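Local coordinates for PduO-type ATP--cob(I)alamin adenosyltransferase (Sulfolobus tokodaii, PDB 1WOZ), which probably transfers the adenosyl group of ATP to the cobalt of cob(I)alamin, as expected of a PduO-type corrinoid adenosyltransferase, at residues E55-Q58 against V59-E63; S36-G39 against F40-K44; N147-S150 against S151-F154. All coordinates share one frame; numbering follows the deposited sequence.

Overall arrangement
The three contacts are short stretches, each a little over two turns, of three helices in a mainly helical bundle, a subunit of a trimer. Along the chain interaction 2 (36-44, helix 23-44) comes first, then interaction 1 (55-63) on the next helix, 48-69, and last interaction 3 (147-154) on helix 140-163. Their centres lie about 13 to 15 Å apart. Helix 48-69 mediates: Val-57 CG1 packs against Ile-38 CD1 of interaction 2 at 3.7 Å and against Leu-149 CD1 of interaction 3 at 3.9 Å, whereas interactions 2 and 3 do not touch. Interactions 1 and 2 also meet the second subunit, so these stretches serve both bundle core and trimer interface.

Interaction 1: residues E55-Q58 against V59-E63; sequences ERVQ and VELFE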
# COMPACT_ATOMS: atom_id res chain seq x y z
N GLU A 55 2.04 -3.37 -18.86
CA GLU A 55 2.15 -4.83 -18.94
C GLU A 55 3.59 -5.23 -19.23
O GLU A 55 4.05 -6.25 -18.72
CB GLU A 55 1.17 -5.40 -19.97
CG GLU A 55 -0.25 -5.48 -19.40
CD GLU A 55 -1.34 -5.64 -20.44
OE1 GLU A 55 -1.02 -5.57 -21.64
OE2 GLU A 55 -2.52 -5.81 -20.05
N ARG A 56 4.30 -4.44 -20.04
CA ARG A 56 5.71 -4.74 -20.32
C ARG A 56 6.55 -4.56 -19.05
O ARG A 56 7.47 -5.35 -18.78
CB ARG A 56 6.25 -3.83 -21.44
CG ARG A 56 7.79 -3.84 -21.55
CD ARG A 56 8.23 -3.22 -22.87
NE ARG A 56 9.69 -3.12 -22.96
CZ ARG A 56 10.33 -2.69 -24.05
NH1 ARG A 56 9.63 -2.33 -25.12
NH2 ARG A 56 11.65 -2.64 -24.06
N VAL A 57 6.25 -3.52 -18.28
CA VAL A 57 6.96 -3.32 -17.02
C VAL A 57 6.79 -4.55 -16.08
O VAL A 57 7.74 -4.97 -15.44
CB VAL A 57 6.45 -2.05 -16.25
CG1 VAL A 57 7.08 -2.00 -14.85
CG2 VAL A 57 6.83 -0.78 -17.04
N GLN A 58 5.58 -5.10 -16.00
CA GLN A 58 5.37 -6.26 -15.12
C GLN A 58 6.27 -7.44 -15.51
O GLN A 58 6.85 -8.12 -14.67
CB GLN A 58 3.92 -6.70 -15.16
CG GLN A 58 2.92 -5.68 -14.67
CD GLN A 58 1.58 -6.33 -14.47
OE1 GLN A 58 0.90 -6.65 -15.43
NE2 GLN A 58 1.22 -6.57 -13.22
N VAL A 59 6.37 -7.69 -16.81
CA VAL A 59 7.22 -8.78 -17.28
C VAL A 59 8.66 -8.46 -16.86
O VAL A 59 9.37 -9.33 -16.34
CB VAL A 59 7.14 -8.90 -18.81
CG1 VAL A 59 8.25 -9.84 -19.32
CG2 VAL A 59 5.74 -9.39 -19.22
N GLU A 60 9.09 -7.21 -17.09
CA GLU A 60 10.46 -6.82 -16.75
C GLU A 60 10.75 -6.85 -15.26
O GLU A 60 11.91 -7.06 -14.86
CB GLU A 60 10.81 -5.46 -17.40
CG GLU A 60 10.69 -5.56 -18.93
CD GLU A 60 11.04 -4.28 -19.70
OE1 GLU A 60 11.18 -3.18 -19.11
OE2 GLU A 60 11.16 -4.40 -20.93
N LEU A 61 9.72 -6.67 -14.42
CA LEU A 61 9.95 -6.78 -12.98
C LEU A 61 10.26 -8.25 -12.68
O LEU A 61 11.05 -8.56 -11.78
CB LEU A 61 8.72 -6.32 -12.16
CG LEU A 61 8.48 -4.80 -12.22
CD1 LEU A 61 7.34 -4.42 -11.29
CD2 LEU A 61 9.76 -4.05 -11.80
N PHE A 62 9.64 -9.17 -13.42
CA PHE A 62 9.97 -10.59 -13.20
C PHE A 62 11.40 -10.83 -13.69
O PHE A 62 12.15 -11.59 -13.09
CB PHE A 62 9.01 -11.53 -13.95
CG PHE A 62 7.77 -11.87 -13.16
CD1 PHE A 62 6.63 -11.09 -13.24
CD2 PHE A 62 7.77 -12.97 -12.29
CE1 PHE A 62 5.50 -11.38 -12.47
CE2 PHE A 62 6.64 -13.26 -11.52
CZ PHE A 62 5.51 -12.46 -11.62
N GLU A 63 11.80 -10.18 -14.78
CA GLU A 63 13.17 -10.34 -15.25
C GLU A 63 14.17 -9.78 -14.23
O GLU A 63 15.25 -10.35 -14.01
CB GLU A 63 13.35 -9.67 -16.61
CG GLU A 63 12.54 -10.38 -17.69
CD GLU A 63 12.81 -9.86 -19.10
OE1 GLU A 63 12.63 -10.64 -20.05
OE2 GLU A 63 13.18 -8.68 -19.27
O HOH W 1 13.46 -3.87 -22.44
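Arg-56 and Glu-60 form an i to i+4 salt bridge on helix 48-69. Arg-56 NE points at Glu-60 OE2, 2.8 Å away with an N-H...O angle of 162°; the oxygen lies near the guanidinium plane, but the donor stands above the carboxylate plane, the two planes being 80° apart. Arg-56 leaves the backbone with CG anti to N (chi1 165°) and runs extended, its CG 3.5 Å from Glu-60 OE2. Water 1 closes a ring, accepting from Arg-56 NH2 at 2.7 Å and donating to Glu-60 OE2 at 2.8 Å. Round the helix, Val-57 CG1 lies 4.1 Å from the CG of Leu-61, a residue that lines the pocket of the bound polyether. Further out, Tyr-145 of helix 140-163 bonds to Glu-60 OE1, and Trp-84 of helix 79-96 makes a cation-pi contact with Arg-56. A glutamine in place of Glu-60 would probably leave the Arg-56 charge without its mate and loosen the hold on water 1. With one carboxylate oxygen gripped by NE and water 1 and the other by a tyrosine hydroxyl, Glu-60 is probably charged and joins helix 48-69 to helix 140-163.

Interaction 2: residues S36-G39 against F40-K44; sequences SFIG and FAISK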
# COMPACT_ATOMS: atom_id res chain seq x y z
N SER A 36 2.16 -5.87 -8.11
CA SER A 36 0.73 -6.02 -7.83
C SER A 36 0.03 -4.67 -7.94
O SER A 36 -1.07 -4.59 -8.50
CB SER A 36 0.52 -6.66 -6.45
OG SER A 36 1.11 -7.97 -6.44
N PHE A 37 0.64 -3.60 -7.41
CA PHE A 37 0.00 -2.28 -7.59
C PHE A 37 -0.07 -1.93 -9.09
O PHE A 37 -1.04 -1.31 -9.56
CB PHE A 37 0.77 -1.18 -6.82
CG PHE A 37 0.35 -1.06 -5.37
CD1 PHE A 37 -0.83 -0.41 -5.01
CD2 PHE A 37 1.12 -1.65 -4.36
CE1 PHE A 37 -1.25 -0.35 -3.67
CE2 PHE A 37 0.71 -1.61 -3.01
CZ PHE A 37 -0.48 -0.96 -2.66
N ILE A 38 0.96 -2.30 -9.86
CA ILE A 38 0.91 -2.02 -11.29
C ILE A 38 -0.26 -2.78 -11.93
O ILE A 38 -0.99 -2.23 -12.76
CB ILE A 38 2.23 -2.40 -11.99
CG1 ILE A 38 3.30 -1.35 -11.67
CG2 ILE A 38 2.03 -2.43 -13.52
CD1 ILE A 38 4.74 -1.75 -12.03
N GLY A 39 -0.45 -4.03 -11.51
CA GLY A 39 -1.55 -4.83 -12.03
C GLY A 39 -2.86 -4.13 -11.69
O GLY A 39 -3.78 -4.10 -12.52
N PHE A 40 -2.95 -3.54 -10.49
CA PHE A 40 -4.17 -2.83 -10.08
C PHE A 40 -4.35 -1.56 -10.95
O PHE A 40 -5.45 -1.29 -11.45
CB PHE A 40 -4.09 -2.48 -8.57
CG PHE A 40 -5.30 -1.72 -8.03
CD1 PHE A 40 -5.13 -0.54 -7.31
CD2 PHE A 40 -6.60 -2.19 -8.23
CE1 PHE A 40 -6.22 0.16 -6.78
CE2 PHE A 40 -7.70 -1.50 -7.71
CZ PHE A 40 -7.51 -0.33 -6.99
N ALA A 41 -3.28 -0.81 -11.17
CA ALA A 41 -3.38 0.39 -12.02
C ALA A 41 -3.88 0.02 -13.44
O ALA A 41 -4.74 0.70 -14.02
CB ALA A 41 -2.05 1.05 -12.14
N ILE A 42 -3.32 -1.06 -13.99
CA ILE A 42 -3.75 -1.52 -15.31
C ILE A 42 -5.25 -1.82 -15.32
O ILE A 42 -5.97 -1.42 -16.24
CB ILE A 42 -2.97 -2.79 -15.75
CG1 ILE A 42 -1.50 -2.42 -16.02
CG2 ILE A 42 -3.63 -3.42 -17.03
CD1 ILE A 42 -0.56 -3.64 -16.16
N SER A 43 -5.75 -2.51 -14.29
CA SER A 43 -7.18 -2.83 -14.25
C SER A 43 -8.07 -1.58 -14.15
O SER A 43 -9.26 -1.63 -14.48
CB SER A 43 -7.51 -3.77 -13.07
OG SER A 43 -7.55 -3.07 -11.83
N LYS A 44 -7.51 -0.46 -13.72
CA LYS A 44 -8.30 0.77 -13.54
C LYS A 44 -8.13 1.80 -14.66
O LYS A 44 -8.79 2.84 -14.67
CB LYS A 44 -7.92 1.45 -12.21
CG LYS A 44 -8.11 0.61 -10.96
CD LYS A 44 -9.57 0.39 -10.67
CE LYS A 44 -10.26 1.70 -10.28
NZ LYS A 44 -11.71 1.47 -9.98
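Ile-38 lays its CG2 methyl against the CD1 end of Ile-42, 3.9 Å away and one turn further along helix 23-44, the two side chains crossing at a slant. In Ile-38, CG2 is the branch anti to the backbone N and CG1 lies beside that N (chi1 -76°), which turns the methyl along the helix toward Ile-42. The longer arm of Ile-42 comes back over the backbone: its CG1 sits 3.3 Å from Ile-38 O, the same carbonyl that accepts the Ile-42 N-H at 2.9 Å in a nearly straight bond of 168°. The two isoleucines form an i, i+4 apolar ridge on a helix of the cobalamin-adenosyltransferase helical bundle that also lines the trimer interface, and this ridge faces helix 48-69, where Val-57, Gln-58 and Leu-54 receive it. With no side chain at Gly-39, its CA comes within 3.5 Å of Gln-58 NE2, a packing contact; that nitrogen is hydrogen-bonded to Asn-35 O and to Pro-105 O of the second subunit. On another flank the aromatic residues Phe-37 and Phe-40 reach Val-116 and Val-113 of helix 109-134, and each also packs on its own counterpart in the third subunit. One face of the Phe-40 ring takes Lys-44 CG, 3.9 Å above the plane and offset toward the rim. The Lys-44 NZ beyond it pairs with Glu-109 of its own chain and with Glu-109 of the second subunit. One turn on from Gly-39, Ser-43 folds its hydroxyl back onto the helix: OG donates to Phe-40 O at 2.8 Å, while Ser-43 N donates to Gly-39 O at 3.1 Å.

Interaction 3: residues N147-S150 against S151-F154; sequences NRLS and SLLF
Leu-153 packs back on Leu-149, an i, i+4 leucine pair on helix 140-163 of the adenosyltransferase helical bundle. Leu-153 CB starts beside the carbonyl of the preceding turn, 3.6 Å from Leu-149 O. Leu-153 CG, beside the backbone N (chi1 -70°), comes still nearer to that oxygen and lies 4.1 Å from Leu-149 CD1. At the tip, Leu-153 CD1 reaches Leu-149 CG at 4.0 Å, and the two side chains cross at an angle instead of running alongside one another. The same Leu-149 O accepts the backbone N-H of Leu-153 at 2.9 Å. Outward from the pair, Leu-153 rests on Leu-54 of helix 48-69 and also touches Thr-117 and Arg-118 of helix 109-134. Leu-152 turns to Leu-85 and Thr-89 of helix 79-96, so helix 140-163 is packed by three helices of its own chain.

A polar strip begins at Asn-147. Ser-150 OG, held between the backbone N and the carbonyl carbon (chi1 65°), bends back to donate to Asn-147 O at 3.0 Å, a bond that fixes the rotation of the hydroxyl. Arg-148 NH1 donates to Asn-147 OD1 at 3.1 Å, standing above the amide plane while the oxygen lies close to the guanidinium plane. The stronger partners of these two side chains lie on neighbouring helices: Glu-125 takes Asn-147 ND2 and Glu-86 pairs with Arg-148 NE. Water 2 spans the turn, donating to Asn-147 OD1 at 2.9 Å and hydrogen-bonding to Ser-151 OG at 2.7 Å.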
# COMPACT_ATOMS: atom_id res chain seq x y z
N ASN A 147 14.30 3.84 -10.74
CA ASN A 147 14.27 5.31 -10.72
C ASN A 147 13.52 5.84 -11.95
O ASN A 147 12.67 6.74 -11.82
CB ASN A 147 15.71 5.85 -10.65
CG ASN A 147 15.78 7.39 -10.68
OD1 ASN A 147 15.85 8.00 -11.74
ND2 ASN A 147 15.78 8.01 -9.50
N ARG A 148 13.81 5.30 -13.12
CA ARG A 148 13.16 5.73 -14.36
C ARG A 148 11.69 5.36 -14.36
O ARG A 148 10.86 6.05 -14.96
CB ARG A 148 13.77 5.06 -15.59
CG ARG A 148 15.04 5.68 -16.19
CD ARG A 148 15.66 6.80 -15.40
NE ARG A 148 16.96 7.13 -15.98
CZ ARG A 148 18.02 7.48 -15.27
NH1 ARG A 148 17.94 7.55 -13.96
NH2 ARG A 148 19.18 7.71 -15.87
N LEU A 149 11.37 4.22 -13.73
CA LEU A 149 9.98 3.79 -13.70
C LEU A 149 9.09 4.79 -12.97
O LEU A 149 7.98 5.07 -13.40
CB LEU A 149 9.87 2.41 -13.05
CG LEU A 149 8.46 1.87 -12.82
CD1 LEU A 149 7.72 1.75 -14.12
CD2 LEU A 149 8.59 0.47 -12.15
N SER A 150 9.56 5.30 -11.84
CA SER A 150 8.71 6.24 -11.13
C SER A 150 8.45 7.51 -11.96
O SER A 150 7.36 8.08 -11.90
CB SER A 150 9.29 6.57 -9.76
OG SER A 150 10.52 7.26 -9.86
N SER A 151 9.43 7.94 -12.76
CA SER A 151 9.20 9.13 -13.60
C SER A 151 8.19 8.81 -14.71
O SER A 151 7.39 9.67 -15.09
CB SER A 151 10.51 9.63 -14.21
OG SER A 151 11.40 10.03 -13.19
N LEU A 152 8.25 7.59 -15.25
CA LEU A 152 7.31 7.18 -16.27
C LEU A 152 5.88 7.17 -15.67
O LEU A 152 4.93 7.64 -16.30
CB LEU A 152 7.66 5.77 -16.80
CG LEU A 152 6.59 5.10 -17.67
CD1 LEU A 152 6.27 5.98 -18.88
CD2 LEU A 152 7.07 3.71 -18.10
N LEU A 153 5.73 6.61 -14.47
CA LEU A 153 4.43 6.56 -13.82
C LEU A 153 3.88 7.98 -13.60
O LEU A 153 2.68 8.22 -13.75
CB LEU A 153 4.53 5.80 -12.50
CG LEU A 153 4.78 4.28 -12.66
CD1 LEU A 153 5.17 3.67 -11.32
CD2 LEU A 153 3.51 3.59 -13.20
N PHE A 154 4.77 8.89 -13.21
CA PHE A 154 4.42 10.31 -12.99
C PHE A 154 3.91 10.90 -14.31
O PHE A 154 2.84 11.50 -14.36
CB PHE A 154 5.67 11.05 -12.50
CG PHE A 154 5.45 12.51 -12.20
CD1 PHE A 154 5.60 13.46 -13.19
CD2 PHE A 154 5.08 12.93 -10.92
CE1 PHE A 154 5.39 14.84 -12.93
CE2 PHE A 154 4.86 14.29 -10.63
CZ PHE A 154 5.02 15.25 -11.64
O HOH W 2 13.96 9.13 -13.57